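Local coordinates for protein cytosolic acyl coenzyme A thioester hydrolase (Mus musculus, PDB 2V1O) that hydrolyses long-chain acyl-CoA thioesters such as palmitoyl-CoA to free fatty acid and coenzyme A, this chain being the N-terminal of its two hotdog domains, at residues A[37-46]-A[115-125]. Sequence-based numbering, arbitrary orientation.
Sequences HCNSQNGERC and NVDKVLEVPPI
With CG anti to the backbone N (chi1 -175°) and an extended chain beyond, Glu-44 reaches across to Lys-118, whose own chain is fully extended (chi1 -174°) and meets it at about a right angle. The two carboxylate oxygens divide the work. OE1 of Glu-44 takes NZ of Lys-118 at 2.8 Å on its syn lone pair, a salt bridge. OE2 of Glu-44 accepts from ND2 of Asn-115 at 2.7 Å, also on the syn side but 31° out of the carboxylate plane, and holds a second hydrogen bond with Ser-112 OG. Partners on both oxygens should fix the rotation of the carboxylate, and the lysine probably stabilises its negative charge.

Beside the stem of Glu-44, Leu-120 places CD1 3.4 Å from the backbone O of Glu-44 and tight against CB of Cys-46. Further along, the Pro-123 ring packs against His-37 of helix 19-38, its CG 3.5 Å from that residue's carbonyl O, while its CB meets CG of Gln-41 at 3.8 Å as the two side chains run past each other in opposite directions. That His-37 oxygen already accepts from both N and OG of Ser-40. Val-122 straddles residues 37 and 38, placing CG1 at the edge of the His-37 ring and CG2 4.0 Å from SG of Cys-38. A water donates to O of Cys-38 and, at 2.7 Å, to O of Glu-121, bridging the backbones where they do not bond directly.

Pro-110 of strand 98-112 backs Cys-38, Cys-46 and Val-122, and Val-119 touches coenzyme A. The contact thus packs the linker to helix 130-146 against the turn between helix 19-38 and strand 46-57, at one end of the hotdog fold, in which an antiparallel sheet wraps a long central helix.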
ATOM      1  N   HIS A  37      -8.527   2.038 -26.104  1.00  9.77           N
ATOM      2  CA  HIS A  37      -9.036   1.625 -27.391  1.00 10.52           C
ATOM      3  C   HIS A  37     -10.559   1.659 -27.489  1.00 10.68           C
ATOM      4  O   HIS A  37     -11.113   2.102 -28.502  1.00 10.93           O
ATOM      5  CB  HIS A  37      -8.549   0.242 -27.782  1.00 10.24           C
ATOM      6  CG  HIS A  37      -9.080  -0.178 -29.106  1.00 10.80           C
ATOM      7  ND1 HIS A  37     -10.147  -1.042 -29.236  1.00 12.66           N
ATOM      8  CD2 HIS A  37      -8.789   0.255 -30.354  1.00 11.32           C
ATOM      9  CE1 HIS A  37     -10.444  -1.171 -30.516  1.00 10.58           C
ATOM     10  NE2 HIS A  37      -9.636  -0.396 -31.215  1.00 12.44           N
ATOM     11  N   CYS A  38     -11.233   1.179 -26.447  1.00 10.60           N
ATOM     12  CA  CYS A  38     -12.694   1.092 -26.471  1.00 11.38           C
ATOM     13  C   CYS A  38     -13.404   2.455 -26.440  1.00 11.29           C
ATOM     14  O   CYS A  38     -14.591   2.555 -26.786  1.00 11.18           O
ATOM     15  CB  CYS A  38     -13.192   0.160 -25.363  1.00 11.58           C
ATOM     16  SG  CYS A  38     -12.812  -1.565 -25.731  1.00 12.37           S
ATOM     17  N   ASN A  39     -12.660   3.488 -26.052  1.00 10.74           N
ATOM     18  CA  ASN A  39     -13.137   4.873 -26.095  1.00 11.31           C
ATOM     19  C   ASN A  39     -12.570   5.707 -27.258  1.00 11.70           C
ATOM     20  O   ASN A  39     -12.855   6.911 -27.373  1.00 11.25           O
ATOM     21  CB  ASN A  39     -12.834   5.558 -24.758  1.00 10.73           C
ATOM     22  CG  ASN A  39     -13.651   4.985 -23.621  1.00 11.75           C
ATOM     23  OD1 ASN A  39     -14.852   5.248 -23.504  1.00 11.95           O
ATOM     24  ND2 ASN A  39     -13.008   4.194 -22.777  1.00 11.43           N
ATOM     25  N   SER A  40     -11.797   5.058 -28.129  1.00 11.76           N
ATOM     26  CA  SER A  40     -10.998   5.752 -29.152  1.00 12.70           C
ATOM     27  C   SER A  40     -11.830   6.357 -30.295  1.00 13.29           C
ATOM     28  O   SER A  40     -11.323   7.157 -31.088  1.00 13.37           O
ATOM     29  CB  SER A  40      -9.929   4.813 -29.721  1.00 12.28           C
ATOM     30  OG  SER A  40     -10.516   3.822 -30.557  1.00 12.64           O
ATOM     31  N   GLN A  41     -13.097   5.976 -30.388  1.00 14.13           N
ATOM     32  CA  GLN A  41     -13.962   6.561 -31.414  1.00 15.43           C
ATOM     33  C   GLN A  41     -15.082   7.379 -30.789  1.00 16.20           C
ATOM     34  O   GLN A  41     -16.059   7.733 -31.452  1.00 16.63           O
ATOM     35  CB  GLN A  41     -14.488   5.482 -32.367  1.00 15.42           C
ATOM     36  CG  GLN A  41     -13.381   4.825 -33.207  1.00 17.19           C
ATOM     37  CD  GLN A  41     -12.624   5.817 -34.097  1.00 19.79           C
ATOM     38  OE1 GLN A  41     -11.389   5.864 -34.087  1.00 21.81           O
ATOM     39  NE2 GLN A  41     -13.361   6.611 -34.863  1.00 20.60           N
ATOM     40  N   ASN A  42     -14.900   7.697 -29.507  1.00 17.03           N
ATOM     41  CA  ASN A  42     -15.847   8.478 -28.715  1.00 17.78           C
ATOM     42  C   ASN A  42     -17.268   7.922 -28.737  1.00 17.48           C
ATOM     43  O   ASN A  42     -18.249   8.663 -28.874  1.00 17.60           O
ATOM     44  CB  ASN A  42     -15.805   9.967 -29.099  1.00 18.57           C
ATOM     45  CG  ASN A  42     -14.470  10.619 -28.771  1.00 20.07           C
ATOM     46  OD1 ASN A  42     -13.788  10.241 -27.806  1.00 23.38           O
ATOM     47  ND2 ASN A  42     -14.087  11.605 -29.576  1.00 22.68           N
ATOM     48  N   GLY A  43     -17.366   6.604 -28.593  1.00 16.82           N
ATOM     49  CA  GLY A  43     -18.647   5.952 -28.351  1.00 16.24           C
ATOM     50  C   GLY A  43     -19.061   6.179 -26.905  1.00 15.69           C
ATOM     51  O   GLY A  43     -18.465   6.995 -26.197  1.00 15.50           O
ATOM     52  N   GLU A  44     -20.088   5.457 -26.465  1.00 15.22           N
ATOM     53  CA  GLU A  44     -20.521   5.507 -25.073  1.00 14.76           C
ATOM     54  C   GLU A  44     -19.313   5.267 -24.156  1.00 14.34           C
ATOM     55  O   GLU A  44     -18.547   4.324 -24.375  1.00 13.86           O
ATOM     56  CB  GLU A  44     -21.614   4.455 -24.844  1.00 14.67           C
ATOM     57  CG  GLU A  44     -22.243   4.476 -23.471  1.00 14.74           C
ATOM     58  CD  GLU A  44     -23.508   3.624 -23.397  1.00 15.17           C
ATOM     59  OE1 GLU A  44     -24.100   3.325 -24.457  1.00 17.24           O
ATOM     60  OE2 GLU A  44     -23.910   3.249 -22.275  1.00 15.75           O
ATOM     61  N   ARG A  45     -19.127   6.145 -23.166  1.00 13.87           N
ATOM     62  CA  ARG A  45     -17.986   6.053 -22.253  1.00 13.91           C
ATOM     63  C   ARG A  45     -18.020   4.730 -21.510  1.00 13.35           C
ATOM     64  O   ARG A  45     -19.065   4.299 -21.014  1.00 12.93           O
ATOM     65  CB  ARG A  45     -17.939   7.228 -21.266  1.00 14.24           C
ATOM     66  CG  ARG A  45     -17.806   8.603 -21.917  1.00 15.83           C
ATOM     67  CD  ARG A  45     -16.681   8.677 -22.940  1.00 19.13           C
ATOM     68  NE  ARG A  45     -16.306  10.060 -23.234  1.00 20.65           N
ATOM     69  CZ  ARG A  45     -15.701  10.465 -24.348  1.00 21.03           C
ATOM     70  NH1 ARG A  45     -15.399   9.599 -25.305  1.00 21.20           N
ATOM     71  NH2 ARG A  45     -15.404  11.750 -24.508  1.00 22.35           N
ATOM     72  N   CYS A  46     -16.867   4.076 -21.466  1.00 12.54           N
ATOM     73  CA  CYS A  46     -16.793   2.729 -20.931  1.00 12.37           C
ATOM     74  C   CYS A  46     -15.457   2.445 -20.273  1.00 12.07           C
ATOM     75  O   CYS A  46     -14.485   3.210 -20.428  1.00 11.43           O
ATOM     76  CB  CYS A  46     -17.044   1.723 -22.053  1.00 12.17           C
ATOM     77  SG  CYS A  46     -15.822   1.786 -23.372  1.00 13.26           S
ATOM     78  N   ASN A 115     -24.504   2.790 -17.959  1.00 19.47           N
ATOM     79  CA  ASN A 115     -25.457   1.688 -17.924  1.00 19.68           C
ATOM     80  C   ASN A 115     -24.777   0.428 -17.410  1.00 19.77           C
ATOM     81  O   ASN A 115     -23.983  -0.185 -18.129  1.00 19.89           O
ATOM     82  CB  ASN A 115     -26.034   1.462 -19.325  1.00 19.88           C
ATOM     83  CG  ASN A 115     -26.774   2.676 -19.852  1.00 20.37           C
ATOM     84  OD1 ASN A 115     -27.753   3.130 -19.254  1.00 21.83           O
ATOM     85  ND2 ASN A 115     -26.321   3.200 -20.987  1.00 19.94           N
ATOM     86  N   VAL A 116     -25.077   0.039 -16.171  1.00 19.95           N
ATOM     87  CA  VAL A 116     -24.280  -1.008 -15.520  1.00 20.10           C
ATOM     88  C   VAL A 116     -24.382  -2.367 -16.214  1.00 19.74           C
ATOM     89  O   VAL A 116     -25.478  -2.854 -16.536  1.00 19.49           O
ATOM     90  CB  VAL A 116     -24.496  -1.125 -13.968  1.00 20.25           C
ATOM     91  CG1 VAL A 116     -24.859   0.229 -13.333  1.00 21.37           C
ATOM     92  CG2 VAL A 116     -25.493  -2.210 -13.612  1.00 20.66           C
ATOM     93  N   ASP A 117     -23.208  -2.953 -16.440  1.00 19.20           N
ATOM     94  CA  ASP A 117     -23.044  -4.229 -17.142  1.00 18.80           C
ATOM     95  C   ASP A 117     -23.509  -4.213 -18.607  1.00 17.97           C
ATOM     96  O   ASP A 117     -23.692  -5.274 -19.209  1.00 18.09           O
ATOM     97  CB  ASP A 117     -23.688  -5.387 -16.358  1.00 19.43           C
ATOM     98  CG  ASP A 117     -22.969  -5.692 -15.046  1.00 20.71           C
ATOM     99  OD1 ASP A 117     -21.733  -5.512 -14.972  1.00 22.86           O
ATOM    100  OD2 ASP A 117     -23.644  -6.126 -14.087  1.00 23.33           O
ATOM    101  N   LYS A 118     -23.685  -3.020 -19.180  1.00 16.64           N
ATOM    102  CA  LYS A 118     -23.974  -2.899 -20.610  1.00 16.16           C
ATOM    103  C   LYS A 118     -22.700  -3.106 -21.415  1.00 15.39           C
ATOM    104  O   LYS A 118     -21.761  -2.317 -21.319  1.00 15.08           O
ATOM    105  CB  LYS A 118     -24.589  -1.544 -20.973  1.00 16.02           C
ATOM    106  CG  LYS A 118     -25.018  -1.462 -22.436  1.00 17.34           C
ATOM    107  CD  LYS A 118     -25.321  -0.039 -22.877  1.00 18.50           C
ATOM    108  CE  LYS A 118     -25.837  -0.009 -24.309  1.00 19.41           C
ATOM    109  NZ  LYS A 118     -26.087   1.383 -24.775  1.00 18.93           N
ATOM    110  N   VAL A 119     -22.698  -4.166 -22.215  1.00 14.75           N
ATOM    111  CA  VAL A 119     -21.574  -4.511 -23.085  1.00 14.28           C
ATOM    112  C   VAL A 119     -21.642  -3.654 -24.352  1.00 14.05           C
ATOM    113  O   VAL A 119     -22.703  -3.552 -24.996  1.00 13.20           O
ATOM    114  CB  VAL A 119     -21.617  -6.016 -23.453  1.00 14.35           C
ATOM    115  CG1 VAL A 119     -20.616  -6.352 -24.565  1.00 14.39           C
ATOM    116  CG2 VAL A 119     -21.378  -6.880 -22.221  1.00 14.41           C
ATOM    117  N   LEU A 120     -20.516  -3.045 -24.706  1.00 13.26           N
ATOM    118  CA  LEU A 120     -20.470  -2.147 -25.855  1.00 13.18           C
ATOM    119  C   LEU A 120     -19.713  -2.740 -27.036  1.00 13.12           C
ATOM    120  O   LEU A 120     -18.921  -3.675 -26.881  1.00 12.90           O
ATOM    121  CB  LEU A 120     -19.849  -0.805 -25.461  1.00 12.71           C
ATOM    122  CG  LEU A 120     -20.538  -0.041 -24.325  1.00 13.03           C
ATOM    123  CD1 LEU A 120     -19.783   1.224 -24.054  1.00 12.90           C
ATOM    124  CD2 LEU A 120     -22.000   0.259 -24.662  1.00 11.86           C
ATOM    125  N   GLU A 121     -19.980  -2.192 -28.219  1.00 13.21           N
ATOM    126  CA  GLU A 121     -19.246  -2.548 -29.424  1.00 14.13           C
ATOM    127  C   GLU A 121     -17.833  -1.963 -29.379  1.00 13.65           C
ATOM    128  O   GLU A 121     -17.629  -0.802 -28.992  1.00 14.13           O
ATOM    129  CB  GLU A 121     -19.993  -2.073 -30.674  1.00 14.28           C
ATOM    130  CG  GLU A 121     -21.280  -2.857 -30.937  1.00 15.76           C
ATOM    131  CD  GLU A 121     -22.079  -2.354 -32.136  1.00 16.62           C
ATOM    132  OE1 GLU A 121     -21.666  -1.365 -32.785  1.00 20.44           O
ATOM    133  OE2 GLU A 121     -23.136  -2.954 -32.426  1.00 19.95           O
ATOM    134  N   VAL A 122     -16.864  -2.788 -29.761  1.00 13.13           N
ATOM    135  CA  VAL A 122     -15.453  -2.405 -29.781  1.00 12.95           C
ATOM    136  C   VAL A 122     -15.106  -1.824 -31.166  1.00 13.09           C
ATOM    137  O   VAL A 122     -15.465  -2.412 -32.183  1.00 12.56           O
ATOM    138  CB  VAL A 122     -14.552  -3.631 -29.494  1.00 12.79           C
ATOM    139  CG1 VAL A 122     -13.085  -3.297 -29.698  1.00 12.23           C
ATOM    140  CG2 VAL A 122     -14.770  -4.139 -28.067  1.00 13.04           C
ATOM    141  N   PRO A 123     -14.422  -0.660 -31.207  1.00 13.56           N
ATOM    142  CA  PRO A 123     -13.947  -0.157 -32.506  1.00 13.94           C
ATOM    143  C   PRO A 123     -12.961  -1.139 -33.166  1.00 14.61           C
ATOM    144  O   PRO A 123     -12.150  -1.744 -32.480  1.00 13.87           O
ATOM    145  CB  PRO A 123     -13.228   1.155 -32.149  1.00 14.06           C
ATOM    146  CG  PRO A 123     -13.687   1.516 -30.775  1.00 14.11           C
ATOM    147  CD  PRO A 123     -14.080   0.245 -30.091  1.00 13.15           C
ATOM    148  N   PRO A 124     -13.071  -1.347 -34.489  1.00 15.67           N
ATOM    149  CA  PRO A 124     -12.049  -2.169 -35.149  1.00 16.53           C
ATOM    150  C   PRO A 124     -10.633  -1.581 -35.046  1.00 17.21           C
ATOM    151  O   PRO A 124     -10.470  -0.361 -35.036  1.00 17.73           O
ATOM    152  CB  PRO A 124     -12.523  -2.210 -36.607  1.00 16.41           C
ATOM    153  CG  PRO A 124     -14.002  -1.968 -36.520  1.00 16.42           C
ATOM    154  CD  PRO A 124     -14.133  -0.941 -35.422  1.00 15.78           C
ATOM    155  N   ILE A 125      -9.627  -2.447 -34.934  1.00 18.23           N
ATOM    156  CA  ILE A 125      -8.225  -2.019 -35.011  1.00 19.28           C
ATOM    157  C   ILE A 125      -7.684  -2.108 -36.432  1.00 19.83           C
ATOM    158  O   ILE A 125      -8.241  -2.811 -37.272  1.00 20.31           O
ATOM    159  CB  ILE A 125      -7.284  -2.831 -34.076  1.00 19.29           C
ATOM    160  CG1 ILE A 125      -7.409  -4.346 -34.316  1.00 19.25           C
ATOM    161  CG2 ILE A 125      -7.519  -2.448 -32.629  1.00 19.90           C
ATOM    162  CD1 ILE A 125      -6.202  -5.159 -33.820  1.00 19.65           C
TER
HETATM  163  O   HOH W   1     -15.878  -0.122 -27.039  1.00 29.46           O